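Local coordinates for MW1564 protein (Staphylococcus aureus, PDB 3NTV) that is a putative caffeoyl-CoA O-methyltransferase that probably transfers a methyl group from S-adenosylmethionine to a hydroxyl of its substrate, at residues Asn71-Leu76 with Ser91-Ile96; Phe147-Lys152 with Thr174-Tyr179. One frame throughout, in Å; residues are numbered along the deposited sequence.

How the contacts relate
Contacts 1 and 2 lie on neighbouring strands of one sheet, their centres about 21 Å apart, and meet where Leu76 O lies 2.8 Å from Phe147 N, probably hydrogen-bonded. Contact 1 is at the N-terminal end of strand 74-78, where a loop entering the next strand is held by a salt bridge near the surface, with buried isoleucines on its inner side. Contact 2 is buried nearer the centre of the chain, at the C-terminal ends of strands 143-149 and 170-175. There, backbone bonds between parallel strands do the joining, and two aspartates and an asparagine gather where relatives have their active site.

Contact 1: Asn71-Leu76 with Ser91-Ile96; sequences NVKNIL and SISDDI
A bend at chi2 (-55°) turns the Lys73 side chain before it runs out extended to its ammonium group, while Asp95, with CG set between its own backbone N and carbonyl carbon (chi1 58°), holds its carboxylate up to meet it. The two form a salt bridge: Lys73 NZ reaches Asp95 OD2 at 2.9 Å, on the syn side and 28° out of the carboxylate plane, with a weak second bond to Asp95 OD1. Ser93 OG binds that same Asp95 OD1 at 2.6 Å from above the carboxylate plane, a bond within the type I turn from Ser93 to Ile96 which, with the lysine, should limit the carboxylate's rotation. Lysine suits this place because its methylenes also touch the acid as the two chains cross, CD being 3.6 Å from Asp95 OD1. A water joins the segments a second time, 2.8 Å from Asn74 OD1 and 2.7 Å from Asp95 O. Inward of these polar links, Ile96 sets its CA 3.3 Å from Lys73 O in a CA-H...O contact and its CG2 3.9 Å from Ile75 CD1, branched side chains filling the buried side. Ile67 of helix 57-70 packs on both isoleucines; on strand 143-149, the side chain of Asp144 accepts from the backbone N-H groups of Lys73 and Asn74, and the backbones of Lys73 and Ile75 hydrogen-bond to that of His97 as strand 97-102 begins beside strand 74-78.

Contact 2: Phe147-Lys152 with Thr174-Tyr179; sequences FIDAAK and TDNVLY
The ring of Phe147 and the carboxylate of Asp175 project together from adjacent strands, their planes only 21° apart; the ring approaches the acid's methylene, CE1 lying 3.9 Å from Asp175 CB. The Asp149 carboxylate and the Asn176 amide are instead turned almost perpendicular (87°), and a weak hydrogen bond of 3.4 Å links Asn176 ND2 to Asp149 OD1. That oxygen has a firmer partner in Ala151 N, 2.9 Å away and nearly in line with its C-O bond. This is an Asx turn: with Asp149 CG anti to its backbone N (chi1 -180°), OD1 is carried over the turn to that N-H, which should steady the carboxylate as the chain leaves the strand. Two straight backbone bonds tie the parallel strands, Asp175 N to Ile148 O at 2.8 Å and Ala150 N to Asp175 O at 2.9 Å. Asn176 then takes up a left-handed backbone conformation, which asparagine tolerates well, and its OD1 accepts from the backbone of His180. Small residues suit the tight turn after Asp149: Ala150 CB fits 3.7 Å from Thr174 CG2, and Ala151 CB rests obliquely against the Tyr179 ring, 3.5 Å from CD2. Thr174 gives its methyl to this packing, while its hydroxyl bonds to Tyr204 of helix 192-209, the helix whose Val201 packs on both alanines. Asp149, Asp175 and Asn176 thus cluster at the C-terminal ends of the strands of a Rossmann-like methyltransferase sheet, Asp149 OD2 and Asp175 OD2 being 5.2 Å apart. By analogy with caffeoyl-CoA O-methyltransferases, where two aspartates and an asparagine hold a divalent metal beside the methyl-donor pocket, this trio is probably the metal site.

Contact 1: Asn71-Leu76 with Ser91-Ile96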
ATOM      1  N   ASN A  71      11.880  -3.412  -8.253  1.00 15.47           N
ATOM      2  CA  ASN A  71      13.291  -3.818  -8.359  0.60 15.67           C
ATOM      3  C   ASN A  71      14.177  -2.651  -7.934  1.00 18.81           C
ATOM      4  O   ASN A  71      15.161  -2.308  -8.605  1.00 18.93           O
ATOM      5  CB  ASN A  71      13.635  -4.326  -9.775  0.60 16.71           C
ATOM      6  CG  ASN A  71      12.969  -5.637 -10.101  0.60 38.90           C
ATOM      7  OD1 ASN A  71      13.291  -6.684  -9.532  0.60 36.37           O
ATOM      8  ND2 ASN A  71      12.022  -5.605 -11.019  0.60 32.89           N
ATOM      9  N   VAL A  72      13.794  -2.011  -6.816  1.00 13.55           N
ATOM     10  CA  VAL A  72      14.537  -0.878  -6.288  1.00 13.13           C
ATOM     11  C   VAL A  72      15.920  -1.321  -5.866  1.00 17.52           C
ATOM     12  O   VAL A  72      16.074  -2.314  -5.158  1.00 17.07           O
ATOM     13  CB  VAL A  72      13.739  -0.257  -5.108  1.00 14.68           C
ATOM     14  CG1 VAL A  72      14.591   0.710  -4.283  1.00 14.37           C
ATOM     15  CG2 VAL A  72      12.491   0.442  -5.625  1.00 15.07           C
ATOM     16  N   LYS A  73      16.941  -0.564  -6.310  1.00 15.69           N
ATOM     17  CA  LYS A  73      18.319  -0.859  -5.971  1.00 15.69           C
ATOM     18  C   LYS A  73      18.938   0.257  -5.135  1.00 17.91           C
ATOM     19  O   LYS A  73      19.686  -0.043  -4.218  1.00 19.09           O
ATOM     20  CB  LYS A  73      19.171  -1.092  -7.243  1.00 19.24           C
ATOM     21  CG  LYS A  73      18.712  -2.294  -8.108  1.00 21.33           C
ATOM     22  CD  LYS A  73      18.648  -3.595  -7.337  1.00 26.12           C
ATOM     23  CE  LYS A  73      18.141  -4.715  -8.224  1.00 35.48           C
ATOM     24  NZ  LYS A  73      17.906  -5.959  -7.445  1.00 38.48           N
ATOM     25  N   ASN A  74      18.672   1.533  -5.478  1.00 13.74           N
ATOM     26  CA  ASN A  74      19.297   2.662  -4.783  1.00 13.64           C
ATOM     27  C   ASN A  74      18.249   3.452  -4.063  1.00 15.35           C
ATOM     28  O   ASN A  74      17.328   3.985  -4.691  1.00 15.42           O
ATOM     29  CB  ASN A  74      20.022   3.569  -5.794  1.00 14.58           C
ATOM     30  CG  ASN A  74      21.286   2.986  -6.382  1.00 17.88           C
ATOM     31  OD1 ASN A  74      21.976   2.154  -5.780  1.00 18.97           O
ATOM     32  ND2 ASN A  74      21.701   3.540  -7.510  1.00 24.94           N
ATOM     33  N   ILE A  75      18.396   3.553  -2.731  1.00 12.23           N
ATOM     34  CA  ILE A  75      17.435   4.273  -1.890  1.00 11.22           C
ATOM     35  C   ILE A  75      18.103   5.461  -1.219  1.00 14.30           C
ATOM     36  O   ILE A  75      19.214   5.327  -0.708  1.00 15.11           O
ATOM     37  CB  ILE A  75      16.829   3.317  -0.823  1.00 13.58           C
ATOM     38  CG1 ILE A  75      16.127   2.120  -1.502  1.00 12.71           C
ATOM     39  CG2 ILE A  75      15.860   4.027   0.125  1.00 13.74           C
ATOM     40  CD1 ILE A  75      15.919   0.931  -0.576  1.00 15.45           C
ATOM     41  N   LEU A  76      17.376   6.583  -1.123  1.00 12.20           N
ATOM     42  CA  LEU A  76      17.837   7.758  -0.371  1.00 12.35           C
ATOM     43  C   LEU A  76      16.823   7.986   0.729  1.00 15.67           C
ATOM     44  O   LEU A  76      15.632   8.128   0.439  1.00 16.26           O
ATOM     45  CB  LEU A  76      17.927   9.004  -1.281  1.00 12.71           C
ATOM     46  CG  LEU A  76      18.290  10.332  -0.569  1.00 15.42           C
ATOM     47  CD1 LEU A  76      19.675  10.268   0.038  1.00 16.31           C
ATOM     48  CD2 LEU A  76      18.236  11.493  -1.573  1.00 17.91           C
ATOM     49  N   SER A  91      18.362  -5.569   3.756  1.00 15.57           N
ATOM     50  CA  SER A  91      18.198  -7.011   3.979  1.00 16.07           C
ATOM     51  C   SER A  91      17.479  -7.732   2.857  1.00 19.32           C
ATOM     52  O   SER A  91      17.549  -8.966   2.773  1.00 20.14           O
ATOM     53  CB  SER A  91      17.539  -7.289   5.330  1.00 17.48           C
ATOM     54  OG  SER A  91      16.140  -7.051   5.254  1.00 20.04           O
ATOM     55  N   ILE A  92      16.735  -6.985   2.007  1.00 16.21           N
ATOM     56  CA  ILE A  92      15.982  -7.599   0.918  1.00 15.40           C
ATOM     57  C   ILE A  92      16.865  -8.261  -0.160  1.00 19.87           C
ATOM     58  O   ILE A  92      16.540  -9.352  -0.670  1.00 18.62           O
ATOM     59  CB  ILE A  92      14.984  -6.579   0.308  1.00 17.47           C
ATOM     60  CG1 ILE A  92      13.994  -6.080   1.360  1.00 16.69           C
ATOM     61  CG2 ILE A  92      14.267  -7.158  -0.948  1.00 18.79           C
ATOM     62  CD1 ILE A  92      13.235  -4.765   0.896  1.00 18.22           C
ATOM     63  N   SER A  93      17.973  -7.596  -0.522  1.00 16.65           N
ATOM     64  CA  SER A  93      18.856  -8.074  -1.568  1.00 16.18           C
ATOM     65  C   SER A  93      20.256  -7.514  -1.352  1.00 20.32           C
ATOM     66  O   SER A  93      20.397  -6.372  -0.904  1.00 18.58           O
ATOM     67  CB  SER A  93      18.319  -7.621  -2.927  1.00 20.44           C
ATOM     68  OG  SER A  93      19.003  -8.232  -4.008  1.00 28.02           O
ATOM     69  N   ASP A  94      21.296  -8.311  -1.662  1.00 18.83           N
ATOM     70  CA  ASP A  94      22.684  -7.826  -1.480  1.00 19.75           C
ATOM     71  C   ASP A  94      23.045  -6.700  -2.434  1.00 24.04           C
ATOM     72  O   ASP A  94      24.043  -6.022  -2.210  1.00 24.70           O
ATOM     73  CB  ASP A  94      23.710  -8.970  -1.646  1.00 21.81           C
ATOM     74  CG  ASP A  94      23.597 -10.110  -0.650  1.00 38.29           C
ATOM     75  OD1 ASP A  94      23.105  -9.872   0.480  1.00 41.26           O
ATOM     76  OD2 ASP A  94      24.040 -11.233  -0.983  1.00 46.61           O
ATOM     77  N   ASP A  95      22.270  -6.495  -3.493  1.00 21.69           N
ATOM     78  CA  ASP A  95      22.556  -5.405  -4.433  1.00 22.52           C
ATOM     79  C   ASP A  95      21.848  -4.080  -4.086  1.00 23.11           C
ATOM     80  O   ASP A  95      21.931  -3.110  -4.853  1.00 25.19           O
ATOM     81  CB  ASP A  95      22.296  -5.829  -5.885  1.00 25.83           C
ATOM     82  CG  ASP A  95      20.898  -6.299  -6.202  1.00 36.76           C
ATOM     83  OD1 ASP A  95      20.022  -6.200  -5.317  1.00 37.21           O
ATOM     84  OD2 ASP A  95      20.670  -6.740  -7.351  1.00 41.17           O
ATOM     85  N   ILE A  96      21.164  -4.033  -2.936  1.00 16.94           N
ATOM     86  CA  ILE A  96      20.495  -2.782  -2.534  1.00 15.68           C
ATOM     87  C   ILE A  96      21.480  -1.882  -1.831  1.00 16.52           C
ATOM     88  O   ILE A  96      22.254  -2.336  -0.990  1.00 17.65           O
ATOM     89  CB  ILE A  96      19.232  -3.037  -1.678  1.00 18.62           C
ATOM     90  CG1 ILE A  96      18.111  -3.559  -2.599  1.00 18.93           C
ATOM     91  CG2 ILE A  96      18.751  -1.756  -0.912  1.00 17.97           C
ATOM     92  CD1 ILE A  96      16.942  -4.182  -1.873  1.00 23.59           C
TER
HETATM   93  O   HOH W   1      22.598  -0.593  -5.703  1.00 29.32           O

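Contact 2: Phe147-Lys152 with Thr174-Tyr179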
ATOM      1  N   PHE A 147      12.869   8.315   0.609  1.00 12.73           N
ATOM      2  CA  PHE A 147      12.002   8.110   1.785  1.00 12.45           C
ATOM      3  C   PHE A 147      12.094   9.302   2.713  1.00 15.29           C
ATOM      4  O   PHE A 147      13.171   9.618   3.214  1.00 16.39           O
ATOM      5  CB  PHE A 147      12.390   6.795   2.471  1.00 14.38           C
ATOM      6  CG  PHE A 147      11.539   6.329   3.638  1.00 14.85           C
ATOM      7  CD1 PHE A 147      10.171   6.588   3.672  1.00 15.45           C
ATOM      8  CD2 PHE A 147      12.085   5.533   4.637  1.00 16.77           C
ATOM      9  CE1 PHE A 147       9.371   6.116   4.723  1.00 16.79           C
ATOM     10  CE2 PHE A 147      11.281   5.042   5.679  1.00 18.50           C
ATOM     11  CZ  PHE A 147       9.927   5.336   5.708  1.00 16.09           C
ATOM     12  N   ILE A 148      10.980  10.024   2.874  1.00 14.11           N
ATOM     13  CA  ILE A 148      10.913  11.257   3.686  1.00 15.48           C
ATOM     14  C   ILE A 148       9.806  11.170   4.748  1.00 17.82           C
ATOM     15  O   ILE A 148       8.839  10.440   4.570  1.00 17.81           O
ATOM     16  CB  ILE A 148      10.612  12.444   2.703  1.00 20.90           C
ATOM     17  CG1 ILE A 148      11.775  12.692   1.736  1.00 23.20           C
ATOM     18  CG2 ILE A 148      10.265  13.760   3.426  1.00 25.23           C
ATOM     19  CD1 ILE A 148      11.276  13.544   0.446  1.00 35.14           C
ATOM     20  N   ASP A 149       9.942  11.939   5.836  1.00 14.69           N
ATOM     21  CA  ASP A 149       8.912  12.091   6.859  1.00 14.67           C
ATOM     22  C   ASP A 149       8.340  13.502   6.654  1.00 17.22           C
ATOM     23  O   ASP A 149       9.098  14.476   6.692  1.00 16.17           O
ATOM     24  CB  ASP A 149       9.509  11.911   8.250  1.00 16.49           C
ATOM     25  CG  ASP A 149       8.566  12.028   9.440  1.00 28.36           C
ATOM     26  OD1 ASP A 149       7.711  12.945   9.439  1.00 24.90           O
ATOM     27  OD2 ASP A 149       8.727  11.251  10.402  1.00 40.58           O
ATOM     28  N   ALA A 150       7.016  13.623   6.398  1.00 15.20           N
ATOM     29  CA  ALA A 150       6.399  14.937   6.122  1.00 15.74           C
ATOM     30  C   ALA A 150       6.586  15.960   7.243  1.00 20.07           C
ATOM     31  O   ALA A 150       6.542  17.161   6.986  1.00 20.70           O
ATOM     32  CB  ALA A 150       4.916  14.772   5.862  1.00 17.02           C
ATOM     33  N   ALA A 151       6.734  15.487   8.469  1.00 17.22           N
ATOM     34  CA  ALA A 151       6.832  16.370   9.634  1.00 18.03           C
ATOM     35  C   ALA A 151       8.261  16.757  10.028  1.00 23.80           C
ATOM     36  O   ALA A 151       8.428  17.653  10.857  1.00 24.23           O
ATOM     37  CB  ALA A 151       6.135  15.721  10.811  1.00 19.54           C
ATOM     38  N   LYS A 152       9.279  16.088   9.450  1.00 19.70           N
ATOM     39  CA  LYS A 152      10.689  16.311   9.770  1.00 19.15           C
ATOM     40  C   LYS A 152      11.283  17.530   9.096  1.00 21.16           C
ATOM     41  O   LYS A 152      11.503  17.549   7.882  1.00 20.14           O
ATOM     42  CB  LYS A 152      11.536  15.052   9.480  1.00 20.93           C
ATOM     43  CG  LYS A 152      11.457  13.969  10.549  1.00 35.28           C
ATOM     44  CD  LYS A 152      12.511  12.863  10.281  1.00 39.43           C
ATOM     45  CE  LYS A 152      12.150  11.544  10.928  1.00 47.68           C
ATOM     46  NZ  LYS A 152      13.056  10.451  10.482  1.00 57.96           N
ATOM     47  N   THR A 174       6.412   9.091   1.372  1.00 11.46           N
ATOM     48  CA  THR A 174       6.351  10.058   2.476  1.00 11.20           C
ATOM     49  C   THR A 174       5.614   9.439   3.650  1.00 15.11           C
ATOM     50  O   THR A 174       4.423   9.105   3.537  1.00 14.59           O
ATOM     51  CB  THR A 174       5.697  11.405   2.089  1.00 16.37           C
ATOM     52  OG1 THR A 174       6.245  11.924   0.874  1.00 15.94           O
ATOM     53  CG2 THR A 174       5.869  12.444   3.188  1.00 15.71           C
ATOM     54  N   ASP A 175       6.308   9.332   4.787  1.00 12.16           N
ATOM     55  CA  ASP A 175       5.703   8.848   6.021  1.00 13.65           C
ATOM     56  C   ASP A 175       5.116  10.018   6.802  1.00 16.86           C
ATOM     57  O   ASP A 175       5.493  11.170   6.574  1.00 16.00           O
ATOM     58  CB  ASP A 175       6.742   8.114   6.890  1.00 15.59           C
ATOM     59  CG  ASP A 175       6.153   7.171   7.926  1.00 23.46           C
ATOM     60  OD1 ASP A 175       4.916   6.939   7.896  1.00 22.43           O
ATOM     61  OD2 ASP A 175       6.912   6.698   8.788  1.00 28.86           O
ATOM     62  N   ASN A 176       4.207   9.705   7.739  1.00 14.18           N
ATOM     63  CA  ASN A 176       3.654  10.668   8.674  1.00 14.57           C
ATOM     64  C   ASN A 176       2.824  11.770   8.039  1.00 17.39           C
ATOM     65  O   ASN A 176       2.787  12.889   8.548  1.00 16.46           O
ATOM     66  CB  ASN A 176       4.780  11.210   9.569  1.00 17.16           C
ATOM     67  CG  ASN A 176       4.372  11.570  10.968  1.00 20.14           C
ATOM     68  OD1 ASN A 176       3.313  11.169  11.475  1.00 18.67           O
ATOM     69  ND2 ASN A 176       5.213  12.350  11.603  1.00 22.64           N
ATOM     70  N   VAL A 177       2.084  11.428   6.977  1.00 15.39           N
ATOM     71  CA  VAL A 177       1.210  12.390   6.283  1.00 16.48           C
ATOM     72  C   VAL A 177      -0.082  12.686   7.076  1.00 21.71           C
ATOM     73  O   VAL A 177      -0.826  13.598   6.712  1.00 21.48           O
ATOM     74  CB  VAL A 177       0.983  12.096   4.780  1.00 19.74           C
ATOM     75  CG1 VAL A 177       2.293  12.196   4.003  1.00 19.54           C
ATOM     76  CG2 VAL A 177       0.318  10.740   4.573  1.00 19.27           C
ATOM     77  N   LEU A 178      -0.313  11.954   8.181  1.00 18.32           N
ATOM     78  CA  LEU A 178      -1.438  12.229   9.094  1.00 19.26           C
ATOM     79  C   LEU A 178      -0.927  12.775  10.444  1.00 24.10           C
ATOM     80  O   LEU A 178      -1.716  12.913  11.374  1.00 24.26           O
ATOM     81  CB  LEU A 178      -2.297  10.958   9.331  1.00 19.62           C
ATOM     82  CG  LEU A 178      -3.113  10.422   8.137  1.00 23.25           C
ATOM     83  CD1 LEU A 178      -3.809   9.138   8.513  1.00 23.61           C
ATOM     84  CD2 LEU A 178      -4.165  11.426   7.665  1.00 24.00           C
ATOM     85  N   TYR A 179       0.386  13.127  10.545  1.00 20.05           N
ATOM     86  CA  TYR A 179       1.035  13.566  11.792  1.00 19.52           C
ATOM     87  C   TYR A 179       0.569  12.747  12.996  1.00 22.21           C
ATOM     88  O   TYR A 179      -0.101  13.255  13.898  1.00 21.39           O
ATOM     89  CB  TYR A 179       1.027  15.105  12.072  1.00 20.51           C
ATOM     90  CG  TYR A 179       2.053  15.449  13.146  1.00 22.32           C
ATOM     91  CD1 TYR A 179       1.654  15.886  14.409  1.00 24.38           C
ATOM     92  CD2 TYR A 179       3.405  15.158  12.961  1.00 22.40           C
ATOM     93  CE1 TYR A 179       2.581  16.071  15.440  1.00 24.35           C
ATOM     94  CE2 TYR A 179       4.338  15.352  13.978  1.00 22.24           C
ATOM     95  CZ  TYR A 179       3.926  15.830  15.209  1.00 31.16           C
ATOM     96  OH  TYR A 179       4.876  16.034  16.186  1.00 29.37           O
TER